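Local coordinates for protein PT26-6P (Thermococcus sp., PDB 2WB7) that is of unknown function but is encoded by a mobile extrachromosomal element of a euryarchaeon and combines immunoglobulin-like domains with a helical domain, at residues A[164-178]-A[200-214]. Sequence-based numbering, arbitrary orientation.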
loop_
_atom_site.group_PDB
_atom_site.type_symbol
_atom_site.label_atom_id
_atom_site.label_comp_id
_atom_site.label_asym_id
_atom_site.label_seq_id
_atom_site.Cartn_x
_atom_site.Cartn_y
_atom_site.Cartn_z
ATOM N N GLU A 164 10.170 -13.108 17.546
ATOM C CA GLU A 164 11.160 -14.064 17.073
ATOM C C GLU A 164 10.495 -15.396 16.782
ATOM O O GLU A 164 9.439 -15.703 17.329
ATOM C CB GLU A 164 12.272 -14.266 18.111
ATOM C CG GLU A 164 13.081 -13.017 18.448
ATOM C CD GLU A 164 14.079 -12.655 17.370
ATOM O OE1 GLU A 164 14.339 -13.513 16.506
ATOM O OE2 GLU A 164 14.606 -11.520 17.384
ATOM N N ILE A 165 11.115 -16.183 15.915
ATOM C CA ILE A 165 10.665 -17.542 15.670
ATOM C C ILE A 165 11.549 -18.556 16.397
ATOM O O ILE A 165 12.774 -18.436 16.428
ATOM C CB ILE A 165 10.654 -17.875 14.170
ATOM C CG1 ILE A 165 9.809 -16.857 13.411
ATOM C CG2 ILE A 165 10.110 -19.279 13.935
ATOM C CD1 ILE A 165 9.808 -17.083 11.918
ATOM N N ARG A 166 10.932 -19.561 16.992
ATOM C CA ARG A 166 11.727 -20.640 17.537
ATOM C C ARG A 166 11.200 -22.028 17.155
ATOM O O ARG A 166 9.991 -22.236 16.951
ATOM C CB ARG A 166 11.948 -20.475 19.049
ATOM C CG ARG A 166 10.810 -20.924 19.955
ATOM C CD ARG A 166 11.340 -21.133 21.392
ATOM N NE ARG A 166 12.069 -19.976 21.939
ATOM C CZ ARG A 166 11.786 -19.386 23.105
ATOM N NH1 ARG A 166 10.787 -19.834 23.858
ATOM N NH2 ARG A 166 12.500 -18.348 23.526
ATOM N N VAL A 167 12.141 -22.961 17.028
ATOM C CA VAL A 167 11.859 -24.312 16.573
ATOM C C VAL A 167 12.329 -25.341 17.597
ATOM O O VAL A 167 13.376 -25.178 18.234
ATOM C CB VAL A 167 12.561 -24.597 15.237
ATOM C CG1 VAL A 167 12.106 -25.940 14.666
ATOM C CG2 VAL A 167 12.297 -23.466 14.248
ATOM N N ILE A 168 11.555 -26.404 17.758
ATOM C CA ILE A 168 11.922 -27.454 18.691
ATOM C C ILE A 168 11.833 -28.807 18.015
ATOM O O ILE A 168 10.777 -29.199 17.522
ATOM C CB ILE A 168 11.050 -27.415 19.949
ATOM C CG1 ILE A 168 11.272 -26.083 20.671
ATOM C CG2 ILE A 168 11.370 -28.597 20.861
ATOM C CD1 ILE A 168 10.588 -25.974 22.036
ATOM N N VAL A 169 12.967 -29.502 17.973
ATOM C CA VAL A 169 13.025 -30.822 17.371
ATOM C C VAL A 169 13.224 -31.876 18.453
ATOM O O VAL A 169 14.083 -31.737 19.335
ATOM C CB VAL A 169 14.150 -30.939 16.312
ATOM C CG1 VAL A 169 13.984 -32.225 15.483
ATOM C CG2 VAL A 169 14.179 -29.698 15.426
ATOM N N LYS A 170 12.431 -32.933 18.362
ATOM C CA LYS A 170 12.491 -34.010 19.322
ATOM C C LYS A 170 12.524 -35.350 18.608
ATOM O O LYS A 170 11.974 -35.504 17.509
ATOM C CB LYS A 170 11.287 -33.941 20.256
ATOM C CG LYS A 170 11.271 -32.702 21.124
ATOM C CD LYS A 170 10.113 -32.740 22.111
ATOM C CE LYS A 170 10.091 -31.474 22.954
ATOM N NZ LYS A 170 8.931 -31.454 23.900
ATOM N N GLY A 171 13.173 -36.317 19.246
ATOM C CA GLY A 171 13.279 -37.665 18.719
ATOM C C GLY A 171 14.458 -38.367 19.353
ATOM O O GLY A 171 14.981 -37.907 20.377
ATOM N N TYR A 172 14.897 -39.465 18.744
ATOM C CA TYR A 172 15.987 -40.251 19.311
ATOM C C TYR A 172 16.938 -40.827 18.274
ATOM O O TYR A 172 16.531 -41.157 17.156
ATOM C CB TYR A 172 15.413 -41.400 20.119
ATOM C CG TYR A 172 14.644 -42.390 19.273
ATOM C CD1 TYR A 172 15.298 -43.409 18.595
ATOM C CD2 TYR A 172 13.266 -42.305 19.158
ATOM C CE1 TYR A 172 14.601 -44.318 17.833
ATOM C CE2 TYR A 172 12.560 -43.210 18.398
ATOM C CZ TYR A 172 13.228 -44.217 17.740
ATOM O OH TYR A 172 12.525 -45.123 16.973
ATOM N N GLN A 173 18.205 -40.969 18.659
ATOM C CA GLN A 173 19.179 -41.633 17.804
ATOM C C GLN A 173 19.389 -43.087 18.206
ATOM O O GLN A 173 19.479 -43.410 19.398
ATOM C CB GLN A 173 20.518 -40.908 17.808
ATOM C CG GLN A 173 21.433 -41.400 16.711
ATOM C CD GLN A 173 22.661 -40.544 16.561
ATOM O OE1 GLN A 173 22.919 -39.665 17.386
ATOM N NE2 GLN A 173 23.442 -40.798 15.507
ATOM N N GLU A 174 19.473 -43.959 17.204
ATOM C CA GLU A 174 19.782 -45.356 17.438
ATOM C C GLU A 174 21.279 -45.536 17.679
ATOM O O GLU A 174 22.108 -44.909 17.008
ATOM C CB GLU A 174 19.355 -46.198 16.248
ATOM C CG GLU A 174 17.851 -46.251 16.019
ATOM C CD GLU A 174 17.476 -47.159 14.848
ATOM O OE1 GLU A 174 16.762 -46.698 13.930
ATOM O OE2 GLU A 174 17.906 -48.333 14.836
ATOM N N ALA A 175 21.611 -46.387 18.651
ATOM C CA ALA A 175 22.993 -46.777 18.917
ATOM C C ALA A 175 23.148 -48.259 18.581
ATOM O O ALA A 175 22.387 -49.085 19.072
ATOM C CB ALA A 175 23.336 -46.519 20.380
ATOM N N TRP A 176 24.120 -48.590 17.738
ATOM C CA TRP A 176 24.366 -49.978 17.345
ATOM C C TRP A 176 25.798 -50.394 17.693
ATOM O O TRP A 176 26.727 -49.610 17.507
ATOM C CB TRP A 176 24.115 -50.165 15.841
ATOM C CG TRP A 176 22.658 -50.106 15.440
ATOM C CD1 TRP A 176 21.823 -49.032 15.551
ATOM C CD2 TRP A 176 21.869 -51.166 14.857
ATOM N NE1 TRP A 176 20.568 -49.352 15.076
ATOM C CE2 TRP A 176 20.569 -50.653 14.644
ATOM C CE3 TRP A 176 22.135 -52.496 14.500
ATOM C CZ2 TRP A 176 19.537 -51.425 14.097
ATOM C CZ3 TRP A 176 21.104 -53.262 13.953
ATOM C CH2 TRP A 176 19.823 -52.721 13.758
ATOM N N LYS A 177 25.968 -51.620 18.196
ATOM C CA LYS A 177 27.299 -52.194 18.460
ATOM C C LYS A 177 27.448 -53.514 17.716
ATOM O O LYS A 177 26.447 -54.146 17.362
ATOM C CB LYS A 177 27.498 -52.465 19.952
ATOM C CG LYS A 177 26.698 -51.567 20.883
ATOM C CD LYS A 177 27.247 -50.137 20.933
ATOM C CE LYS A 177 26.363 -49.220 21.787
ATOM N NZ LYS A 177 27.018 -47.889 22.025
ATOM N N THR A 178 28.692 -53.931 17.491
ATOM C CA THR A 178 28.972 -55.272 16.949
ATOM C C THR A 178 28.769 -56.358 17.990
ATOM O O THR A 178 29.284 -56.268 19.103
ATOM C CB THR A 178 30.415 -55.418 16.448
ATOM O OG1 THR A 178 31.288 -54.643 17.279
ATOM C CG2 THR A 178 30.541 -54.944 15.020
ATOM N N TRP A 200 26.359 -56.546 13.255
ATOM C CA TRP A 200 25.957 -55.393 14.058
ATOM C C TRP A 200 24.549 -55.549 14.600
ATOM O O TRP A 200 23.662 -56.043 13.907
ATOM C CB TRP A 200 26.048 -54.118 13.222
ATOM C CG TRP A 200 27.443 -53.789 12.816
ATOM C CD1 TRP A 200 28.188 -54.407 11.854
ATOM C CD2 TRP A 200 28.269 -52.766 13.366
ATOM N NE1 TRP A 200 29.432 -53.838 11.780
ATOM C CE2 TRP A 200 29.507 -52.823 12.695
ATOM C CE3 TRP A 200 28.087 -51.809 14.367
ATOM C CZ2 TRP A 200 30.559 -51.956 12.990
ATOM C CZ3 TRP A 200 29.134 -50.951 14.662
ATOM C CH2 TRP A 200 30.355 -51.030 13.975
ATOM N N VAL A 201 24.342 -55.114 15.840
ATOM C CA VAL A 201 23.029 -55.244 16.467
ATOM C C VAL A 201 22.614 -53.992 17.262
ATOM O O VAL A 201 23.455 -53.184 17.670
ATOM C CB VAL A 201 22.925 -56.553 17.314
ATOM C CG1 VAL A 201 23.832 -56.499 18.538
ATOM C CG2 VAL A 201 21.482 -56.836 17.705
ATOM N N HIS A 202 21.309 -53.842 17.469
ATOM C CA HIS A 202 20.752 -52.597 17.975
ATOM C C HIS A 202 20.770 -52.495 19.492
ATOM O O HIS A 202 19.946 -53.100 20.177
ATOM C CB HIS A 202 19.329 -52.405 17.449
ATOM C CG HIS A 202 18.704 -51.117 17.876
ATOM N ND1 HIS A 202 17.366 -51.003 18.180
ATOM C CD2 HIS A 202 19.244 -49.894 18.088
ATOM C CE1 HIS A 202 17.101 -49.759 18.539
ATOM N NE2 HIS A 202 18.226 -49.066 18.496
ATOM N N ASP A 203 21.696 -51.691 20.002
ATOM C CA ASP A 203 21.900 -51.547 21.440
ATOM C C ASP A 203 20.842 -50.706 22.165
ATOM O O ASP A 203 19.947 -51.242 22.803
ATOM C CB ASP A 203 23.288 -50.965 21.712
ATOM C CG ASP A 203 23.610 -50.913 23.184
ATOM O OD1 ASP A 203 23.141 -51.806 23.924
ATOM O OD2 ASP A 203 24.331 -49.984 23.610
ATOM N N LYS A 204 20.968 -49.388 22.085
ATOM C CA LYS A 204 20.070 -48.493 22.820
ATOM C C LYS A 204 19.498 -47.367 21.949
ATOM O O LYS A 204 19.848 -47.231 20.774
ATOM C CB LYS A 204 20.805 -47.894 24.018
ATOM C CG LYS A 204 22.077 -47.155 23.631
ATOM C CD LYS A 204 23.041 -47.097 24.817
ATOM C CE LYS A 204 24.366 -46.433 24.426
ATOM N NZ LYS A 204 25.189 -46.096 25.619
ATOM N N ASP A 205 18.607 -46.574 22.542
ATOM C CA ASP A 205 18.042 -45.390 21.899
ATOM C C ASP A 205 18.299 -44.163 22.773
ATOM O O ASP A 205 18.071 -44.195 23.976
ATOM C CB ASP A 205 16.545 -45.583 21.658
ATOM C CG ASP A 205 16.265 -46.565 20.544
ATOM O OD1 ASP A 205 17.148 -46.729 19.677
ATOM O OD2 ASP A 205 15.176 -47.173 20.527
ATOM N N ILE A 206 18.780 -43.084 22.170
ATOM C CA ILE A 206 19.200 -41.907 22.932
ATOM C C ILE A 206 18.386 -40.653 22.589
ATOM O O ILE A 206 18.513 -40.100 21.498
ATOM C CB ILE A 206 20.688 -41.609 22.684
ATOM C CG1 ILE A 206 21.535 -42.851 22.980
ATOM C CG2 ILE A 206 21.136 -40.414 23.509
ATOM C CD1 ILE A 206 22.898 -42.842 22.295
ATOM N N ASP A 207 17.569 -40.194 23.531
ATOM C CA ASP A 207 16.697 -39.049 23.311
ATOM C C ASP A 207 17.412 -37.704 23.182
ATOM O O ASP A 207 18.443 -37.465 23.821
ATOM C CB ASP A 207 15.661 -38.979 24.423
ATOM C CG ASP A 207 14.685 -40.115 24.350
ATOM O OD1 ASP A 207 13.898 -40.304 25.304
ATOM O OD2 ASP A 207 14.714 -40.825 23.326
ATOM N N PHE A 208 16.858 -36.835 22.334
ATOM C CA PHE A 208 17.326 -35.460 22.232
ATOM C C PHE A 208 16.156 -34.495 22.101
ATOM O O PHE A 208 15.063 -34.850 21.645
ATOM C CB PHE A 208 18.295 -35.275 21.054
ATOM C CG PHE A 208 17.688 -35.595 19.720
ATOM C CD1 PHE A 208 16.980 -34.628 19.004
ATOM C CD2 PHE A 208 17.817 -36.863 19.182
ATOM C CE1 PHE A 208 16.407 -34.926 17.779
ATOM C CE2 PHE A 208 17.255 -37.168 17.949
ATOM C CZ PHE A 208 16.542 -36.198 17.249
ATOM N N THR A 209 16.399 -33.271 22.540
ATOM C CA THR A 209 15.491 -32.177 22.316
ATOM C C THR A 209 16.356 -31.018 21.852
ATOM O O THR A 209 17.138 -30.455 22.621
ATOM C CB THR A 209 14.732 -31.789 23.584
ATOM O OG1 THR A 209 13.749 -32.789 23.869
ATOM C CG2 THR A 209 14.046 -30.446 23.391
ATOM N N LEU A 210 16.263 -30.704 20.568
ATOM C CA LEU A 210 17.050 -29.618 20.026
ATOM C C LEU A 210 16.141 -28.425 19.811
ATOM O O LEU A 210 14.942 -28.571 19.533
ATOM C CB LEU A 210 17.770 -30.056 18.745
ATOM C CG LEU A 210 18.747 -31.224 18.976
ATOM C CD1 LEU A 210 19.480 -31.632 17.697
ATOM C CD2 LEU A 210 19.751 -30.906 20.086
ATOM N N LYS A 211 16.707 -27.243 19.978
ATOM C CA LYS A 211 15.928 -26.029 19.908
ATOM C C LYS A 211 16.758 -24.926 19.272
ATOM O O LYS A 211 17.920 -24.718 19.628
ATOM C CB LYS A 211 15.451 -25.629 21.305
ATOM C CG LYS A 211 15.460 -24.129 21.568
ATOM C CD LYS A 211 15.418 -23.850 23.075
ATOM C CE LYS A 211 15.617 -22.368 23.386
ATOM N NZ LYS A 211 14.480 -21.545 22.875
ATOM N N ALA A 212 16.151 -24.248 18.305
ATOM C CA ALA A 212 16.780 -23.136 17.615
ATOM C C ALA A 212 15.862 -21.925 17.694
ATOM O O ALA A 212 14.659 -22.050 17.912
ATOM C CB ALA A 212 17.085 -23.503 16.160
ATOM N N GLU A 213 16.446 -20.750 17.529
ATOM C CA GLU A 213 15.701 -19.509 17.600
ATOM C C GLU A 213 16.347 -18.467 16.691
ATOM O O GLU A 213 17.540 -18.536 16.412
ATOM C CB GLU A 213 15.683 -19.015 19.035
ATOM C CG GLU A 213 14.973 -17.709 19.256
ATOM C CD GLU A 213 14.912 -17.383 20.718
ATOM O OE1 GLU A 213 15.301 -16.251 21.092
ATOM O OE2 GLU A 213 14.499 -18.285 21.489
ATOM N N THR A 214 15.560 -17.505 16.228
ATOM C CA THR A 214 16.092 -16.479 15.345
ATOM C C THR A 214 16.587 -15.289 16.148
ATOM O O THR A 214 16.384 -15.224 17.361
ATOM C CB THR A 214 15.048 -16.027 14.304
ATOM O OG1 THR A 214 13.867 -15.569 14.972
ATOM C CG2 THR A 214 14.675 -17.192 13.396
#
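Phe208 lays its ring against the backbone of Gly171 in the middle of a long antiparallel beta ribbon, strands 164-178 and 200-213, whose first strand belongs to an immunoglobulin-like domain. With CG set between its backbone N and carbonyl carbon (chi1 61°), Phe208 reaches over the neighbouring strand, and Gly171 CA sits over the ring face, 4.2 Å from its centroid. Val169 CG1 adds an apolar touch on the ring at CE1. Here the ribbon is tightly packed, Val167, Val169 and Ala212 lying on Ile53 and Ile55 of strand 52-62.

Opposite Val167 and Ala212 it is polar and more exposed. There Arg166 holds Glu213 by two nitrogens along one side of its guanidinium: NE (3.0 Å) and NH2 (2.9 Å) both bond to OE2, which lies in the guanidinium plane. Lys211 NZ hangs over the guanidinium and makes a longer salt bridge to the same OE2, so the carboxylate probably offsets the two positive charges.

Toward the far end, a classic beta bulge sets Asp203 and Lys204 against Ala175, whose O takes only weak bonds from their N-H groups. On the Arg166 face, but covered by Phe82, the His202 ring stacks, offset, on the five-membered ring of Trp176, planes at 27°. Glu174, also bonded to His86, helps hold that indole: Trp176 NE1 donates to Glu174 OE2 at 2.9 Å. Last comes Thr178, whose CG2 methyl sits 3.5 Å from the centroid of the five-membered ring of Trp200.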